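Putative nucleotidyltransferase (Sulfolobus solfataricus P2, PDB 2RFF) probably transfers nucleotidyl groups, as a small single-domain member of the nucleotidyltransferase superfamily. Local coordinates at residues A27-N32 against S75-G80; E21-V26 against V99-R104. All coordinates share one frame; numbering follows the deposited sequence.

Contact 1: A27-N32 against S75-G80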
loop_
_atom_site.group_PDB
_atom_site.type_symbol
_atom_site.label_atom_id
_atom_site.label_comp_id
_atom_site.label_asym_id
_atom_site.label_seq_id
_atom_site.Cartn_x
_atom_site.Cartn_y
_atom_site.Cartn_z
ATOM N N ALA A 27 1.707 -0.568 -10.847
ATOM C CA ALA A 27 0.914 0.381 -11.669
ATOM C C ALA A 27 1.302 0.299 -13.171
ATOM O O ALA A 27 0.484 0.408 -14.024
ATOM C CB ALA A 27 1.070 1.790 -11.170
ATOM N N SER A 28 2.574 0.053 -13.451
ATOM C CA SER A 28 3.060 -0.092 -14.849
ATOM C C SER A 28 2.636 -1.429 -15.464
ATOM O O SER A 28 2.582 -1.553 -16.690
ATOM C CB SER A 28 4.582 0.069 -14.949
ATOM O OG SER A 28 5.287 -1.077 -14.493
ATOM N N SER A 29 2.351 -2.418 -14.621
ATOM C CA SER A 29 1.993 -3.762 -15.024
ATOM C C SER A 29 0.512 -4.041 -15.215
ATOM O O SER A 29 0.167 -4.966 -15.962
ATOM C CB SER A 29 2.596 -4.765 -14.029
ATOM O OG SER A 29 4.030 -4.758 -14.029
ATOM N N PHE A 30 -0.373 -3.297 -14.523
ATOM C CA PHE A 30 -1.790 -3.490 -14.547
ATOM C C PHE A 30 -2.502 -2.179 -14.801
ATOM O O PHE A 30 -2.610 -1.350 -13.898
ATOM C CB PHE A 30 -2.196 -4.085 -13.230
ATOM C CG PHE A 30 -1.563 -5.415 -12.958
ATOM C CD1 PHE A 30 -2.069 -6.555 -13.541
ATOM C CD2 PHE A 30 -0.409 -5.519 -12.160
ATOM C CE1 PHE A 30 -1.448 -7.792 -13.321
ATOM C CE2 PHE A 30 0.206 -6.743 -11.955
ATOM C CZ PHE A 30 -0.336 -7.872 -12.518
ATOM N N PRO A 31 -3.010 -1.974 -16.035
ATOM C CA PRO A 31 -3.800 -0.787 -16.342
ATOM C C PRO A 31 -5.005 -0.603 -15.423
ATOM O O PRO A 31 -5.390 0.526 -15.199
ATOM C CB PRO A 31 -4.238 -1.018 -17.802
ATOM C CG PRO A 31 -3.221 -1.899 -18.369
ATOM C CD PRO A 31 -2.860 -2.816 -17.243
ATOM N N ASN A 32 -5.543 -1.698 -14.887
ATOM C CA ASN A 32 -6.697 -1.685 -13.957
ATOM C C ASN A 32 -6.370 -1.392 -12.477
ATOM O O ASN A 32 -7.282 -1.294 -11.671
ATOM C CB ASN A 32 -7.582 -2.938 -14.084
ATOM C CG ASN A 32 -6.849 -4.252 -13.772
ATOM O OD1 ASN A 32 -5.652 -4.378 -14.064
ATOM N ND2 ASN A 32 -7.557 -5.245 -13.242
ATOM N N SER A 75 2.184 -10.747 -5.935
ATOM C CA SER A 75 3.190 -11.511 -5.171
ATOM C C SER A 75 4.618 -11.256 -5.532
ATOM O O SER A 75 5.438 -10.949 -4.656
ATOM C CB SER A 75 2.935 -13.012 -5.319
ATOM O OG SER A 75 3.871 -13.727 -4.532
ATOM N N ARG A 76 4.915 -11.359 -6.823
ATOM C CA ARG A 76 6.317 -11.192 -7.260
ATOM C C ARG A 76 6.935 -9.808 -7.112
ATOM O O ARG A 76 8.149 -9.677 -7.178
ATOM C CB ARG A 76 6.556 -11.695 -8.684
ATOM C CG ARG A 76 6.002 -10.892 -9.808
ATOM C CD ARG A 76 6.601 -11.441 -11.083
ATOM N NE ARG A 76 5.823 -11.027 -12.233
ATOM C CZ ARG A 76 5.942 -9.872 -12.876
ATOM N NH1 ARG A 76 6.795 -8.929 -12.489
ATOM N NH2 ARG A 76 5.162 -9.664 -13.932
ATOM N N PHE A 77 6.107 -8.794 -6.916
ATOM C CA PHE A 77 6.566 -7.438 -6.704
ATOM C C PHE A 77 6.856 -7.130 -5.246
ATOM O O PHE A 77 7.459 -6.101 -4.962
ATOM C CB PHE A 77 5.492 -6.447 -7.174
ATOM C CG PHE A 77 5.132 -6.579 -8.631
ATOM C CD1 PHE A 77 5.822 -5.890 -9.614
ATOM C CD2 PHE A 77 4.040 -7.346 -9.011
ATOM C CE1 PHE A 77 5.457 -6.006 -10.975
ATOM C CE2 PHE A 77 3.673 -7.478 -10.344
ATOM C CZ PHE A 77 4.385 -6.794 -11.335
ATOM N N ILE A 78 6.424 -7.996 -4.326
ATOM C CA ILE A 78 6.539 -7.732 -2.907
ATOM C C ILE A 78 7.919 -8.131 -2.417
ATOM O O ILE A 78 8.407 -9.230 -2.742
ATOM C CB ILE A 78 5.444 -8.469 -2.090
ATOM C CG1 ILE A 78 4.040 -8.111 -2.566
ATOM C CG2 ILE A 78 5.547 -8.188 -0.564
ATOM C CD1 ILE A 78 3.674 -6.587 -2.552
ATOM N N ARG A 79 8.558 -7.222 -1.687
ATOM C CA ARG A 79 9.867 -7.457 -1.041
ATOM C C ARG A 79 9.999 -6.536 0.151
ATOM O O ARG A 79 9.203 -5.605 0.301
ATOM C CB ARG A 79 11.070 -7.287 -1.967
ATOM C CG ARG A 79 11.339 -5.895 -2.455
ATOM C CD ARG A 79 10.419 -5.477 -3.539
ATOM N NE ARG A 79 10.989 -4.301 -4.179
ATOM C CZ ARG A 79 10.570 -3.770 -5.318
ATOM N NH1 ARG A 79 9.514 -4.265 -5.965
ATOM N NH2 ARG A 79 11.209 -2.700 -5.793
ATOM N N GLY A 80 10.951 -6.828 1.020
ATOM C CA GLY A 80 11.152 -6.055 2.230
ATOM C C GLY A 80 10.111 -6.383 3.285
ATOM O O GLY A 80 9.360 -7.328 3.137
HETATM O O HOH W 1 5.765 -6.844 -14.807
#
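F30 CE2 lies 3.9 Å from F77 CE2. The F77 atom sits at the edge of the F30 ring, near its plane, whereas F30 comes to F77 obliquely, without ring stacking. S29 adds to it: its OG stands 3.4 Å from F77 CZ and its CB packs on the same atom. CG of F77 lies anti to its carbonyl carbon (chi1 -59°), which sends the ring across to the end of helix 6-29, where it also rests on E25 and V26.

The polar link is indirect. One water donates to S29 OG (2.8 Å) and accepts from R76 NH2 (3.0 Å), lying in the guanidinium plane; S29 OG is also bonded to the backbone oxygen of E25. F77 CE2 lies above one face of that guanidinium, near its rim. Within 75-80, R79 NH1 donates to F77 O (2.9 Å), and its guanidinium forms a salt bridge with E21. An alanine in place of F77 would probably open a gap beside F30 and S29 and take a neighbour from one face of the R76 guanidinium.

Mostly aromatic and van der Waals, with a water bridge from S29 to R76, the contact ties the helix end to the loop before strand 82-88 with little direct polar bonding.

Contact 2: E21-V26 against V99-R104; sequences EIVEEV and VLFWKR
V23 lays its CG1 methyl over one face of the W102 indole, 3.8 Å from W102 CG. The methyl sits 4.0 Å from the centroid of the five-membered ring and 19° off its normal, a CH-pi contact. The other methyl goes to F101: V23 CG2 lies 3.9 Å from F101 CE2, near the plane of the phenyl ring and at its edge. One valine thus meets two aromatic rings in different ways, a face with one branch and an edge with the other. Its torsion divides the work, for CG1 is anti to the backbone N (chi1 171°) and CG2 anti to the carbonyl carbon.

Opposite V23, the other face of the indole is covered near its rim by the backbone N of R104, 3.4 Å above the ring plane. The R104 side chain then folds back until W102 CH2 stands 3.6 Å above the centre of its guanidinium. The indole is therefore held between the helix and its own strand's continuation, and it also meets F108 with the ring planes at about 60°. F101 extends the apolar layer along helix 6-29, touching L16, A19 and K20.

Neighbours along a regular strand point to opposite sides, yet F101 and W102 both turn toward the helix. A classic beta bulge facing V36 of strand 33-39 makes this possible. It brings two successive aromatic side chains into the buried interface of the helix-on-mixed-sheet core of the nucleotidyltransferase fold.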
loop_
_atom_site.group_PDB
_atom_site.type_symbol
_atom_site.label_atom_id
_atom_site.label_comp_id
_atom_site.label_asym_id
_atom_site.label_seq_id
_atom_site.Cartn_x
_atom_site.Cartn_y
_atom_site.Cartn_z
ATOM N N GLU A 21 8.283 2.354 -4.792
ATOM C CA GLU A 21 8.932 1.500 -5.790
ATOM C C GLU A 21 8.029 0.327 -6.186
ATOM O O GLU A 21 7.868 0.026 -7.368
ATOM C CB GLU A 21 10.232 0.920 -5.268
ATOM C CG GLU A 21 11.364 1.861 -5.023
ATOM C CD GLU A 21 12.629 1.124 -4.497
ATOM O OE1 GLU A 21 12.882 -0.068 -4.849
ATOM O OE2 GLU A 21 13.382 1.750 -3.733
ATOM N N ILE A 22 7.435 -0.327 -5.189
ATOM C CA ILE A 22 6.555 -1.465 -5.450
ATOM C C ILE A 22 5.353 -1.006 -6.274
ATOM O O ILE A 22 5.000 -1.674 -7.249
ATOM C CB ILE A 22 6.093 -2.148 -4.120
ATOM C CG1 ILE A 22 7.308 -2.825 -3.435
ATOM C CG2 ILE A 22 4.964 -3.185 -4.364
ATOM C CD1 ILE A 22 7.057 -3.311 -2.005
ATOM N N VAL A 23 4.744 0.119 -5.872
ATOM C CA VAL A 23 3.529 0.651 -6.576
ATOM C C VAL A 23 3.869 1.049 -8.019
ATOM O O VAL A 23 3.089 0.797 -8.926
ATOM C CB VAL A 23 2.864 1.802 -5.802
ATOM C CG1 VAL A 23 1.781 2.454 -6.668
ATOM C CG2 VAL A 23 2.332 1.243 -4.446
ATOM N N GLU A 24 5.034 1.655 -8.230
ATOM C CA GLU A 24 5.471 2.010 -9.598
ATOM C C GLU A 24 5.483 0.804 -10.517
ATOM O O GLU A 24 5.014 0.870 -11.642
ATOM C CB GLU A 24 6.883 2.635 -9.587
ATOM C CG GLU A 24 6.842 4.040 -9.076
ATOM C CD GLU A 24 8.188 4.724 -8.955
ATOM O OE1 GLU A 24 9.222 4.040 -8.704
ATOM O OE2 GLU A 24 8.173 5.986 -9.089
ATOM N N GLU A 25 5.975 -0.306 -10.000
ATOM C CA GLU A 25 6.069 -1.527 -10.771
ATOM C C GLU A 25 4.698 -2.121 -11.041
ATOM O O GLU A 25 4.382 -2.469 -12.165
ATOM C CB GLU A 25 6.962 -2.558 -10.075
ATOM C CG GLU A 25 8.390 -2.087 -9.965
ATOM C CD GLU A 25 9.245 -3.003 -9.162
ATOM O OE1 GLU A 25 8.845 -4.128 -8.842
ATOM O OE2 GLU A 25 10.368 -2.595 -8.842
ATOM N N VAL A 26 3.891 -2.254 -9.992
ATOM C CA VAL A 26 2.493 -2.766 -10.114
ATOM C C VAL A 26 1.630 -1.881 -11.029
ATOM O O VAL A 26 0.993 -2.392 -11.940
ATOM C CB VAL A 26 1.838 -3.023 -8.749
ATOM C CG1 VAL A 26 0.397 -3.552 -8.912
ATOM C CG2 VAL A 26 2.685 -3.988 -7.928
ATOM N N VAL A 99 -4.713 5.462 4.411
ATOM C CA VAL A 99 -4.218 6.686 3.798
ATOM C C VAL A 99 -4.048 6.476 2.298
ATOM O O VAL A 99 -3.462 5.496 1.898
ATOM C CB VAL A 99 -2.841 7.069 4.386
ATOM C CG1 VAL A 99 -2.146 8.144 3.527
ATOM C CG2 VAL A 99 -3.008 7.495 5.823
ATOM N N LEU A 100 -4.617 7.372 1.481
ATOM C CA LEU A 100 -4.454 7.306 0.040
ATOM C C LEU A 100 -2.978 7.614 -0.310
ATOM O O LEU A 100 -2.414 8.651 0.008
ATOM C CB LEU A 100 -5.443 8.218 -0.682
ATOM C CG LEU A 100 -5.446 8.125 -2.208
ATOM C CD1 LEU A 100 -6.051 6.837 -2.706
ATOM C CD2 LEU A 100 -6.214 9.322 -2.811
ATOM N N PHE A 101 -2.379 6.665 -1.005
ATOM C CA PHE A 101 -0.971 6.720 -1.338
ATOM C C PHE A 101 -0.782 7.068 -2.803
ATOM O O PHE A 101 0.145 7.798 -3.145
ATOM C CB PHE A 101 -0.348 5.352 -1.017
ATOM C CG PHE A 101 1.162 5.279 -1.150
ATOM C CD1 PHE A 101 1.959 5.998 -0.266
ATOM C CD2 PHE A 101 1.754 4.432 -2.091
ATOM C CE1 PHE A 101 3.340 5.892 -0.349
ATOM C CE2 PHE A 101 3.153 4.344 -2.188
ATOM C CZ PHE A 101 3.945 5.089 -1.332
ATOM N N TRP A 102 -1.626 6.493 -3.656
ATOM C CA TRP A 102 -1.533 6.649 -5.084
ATOM C C TRP A 102 -2.917 6.435 -5.677
ATOM O O TRP A 102 -3.751 5.668 -5.148
ATOM C CB TRP A 102 -0.523 5.621 -5.625
ATOM C CG TRP A 102 -0.353 5.561 -7.128
ATOM C CD1 TRP A 102 0.583 6.204 -7.876
ATOM C CD2 TRP A 102 -1.173 4.839 -8.054
ATOM N NE1 TRP A 102 0.433 5.901 -9.216
ATOM C CE2 TRP A 102 -0.660 5.081 -9.352
ATOM C CE3 TRP A 102 -2.302 4.005 -7.915
ATOM C CZ2 TRP A 102 -1.226 4.501 -10.509
ATOM C CZ3 TRP A 102 -2.888 3.449 -9.064
ATOM C CH2 TRP A 102 -2.338 3.693 -10.344
ATOM N N LYS A 103 -3.157 7.142 -6.764
ATOM C CA LYS A 103 -4.387 6.976 -7.544
ATOM C C LYS A 103 -3.999 7.208 -9.002
ATOM O O LYS A 103 -3.227 8.103 -9.302
ATOM C CB LYS A 103 -5.495 7.914 -7.090
ATOM C CG LYS A 103 -6.793 7.728 -7.851
ATOM C CD LYS A 103 -7.878 8.475 -7.156
ATOM C CE LYS A 103 -9.169 8.474 -7.925
ATOM N NZ LYS A 103 -9.776 7.149 -7.996
ATOM N N ARG A 104 -4.537 6.406 -9.910
ATOM C CA ARG A 104 -4.192 6.565 -11.307
ATOM C C ARG A 104 -4.283 8.033 -11.795
ATOM O O ARG A 104 -3.313 8.506 -12.406
ATOM C CB ARG A 104 -5.037 5.627 -12.179
ATOM C CG ARG A 104 -4.766 5.672 -13.665
ATOM C CD ARG A 104 -3.458 5.062 -14.038
ATOM N NE ARG A 104 -3.407 3.620 -13.796
ATOM C CZ ARG A 104 -2.301 2.859 -13.876
ATOM N NH1 ARG A 104 -1.128 3.378 -14.163
ATOM N NH2 ARG A 104 -2.389 1.560 -13.624
#

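Contacts 1 and 2 have centres 9 Å apart and share helix 6-29: the loop before strand 82-88 packs at its C-terminal end, and strand 98-103 packs on V23 one to two turns earlier. Two charged side chains join them. R79 NH1 of contact 1 forms a salt bridge with E25 OE1 of contact 2 at 3.0 Å, and R104 NH2 of contact 2 reaches A27 O of contact 1 at 3.1 Å, a probable hydrogen bond. Both segments of contact 1 lie in sequence between those of contact 2, 27-32 following directly on 21-26. The long helix gathers early and late parts of the putative nucleotidyltransferase domain. No ligand marks an active site here.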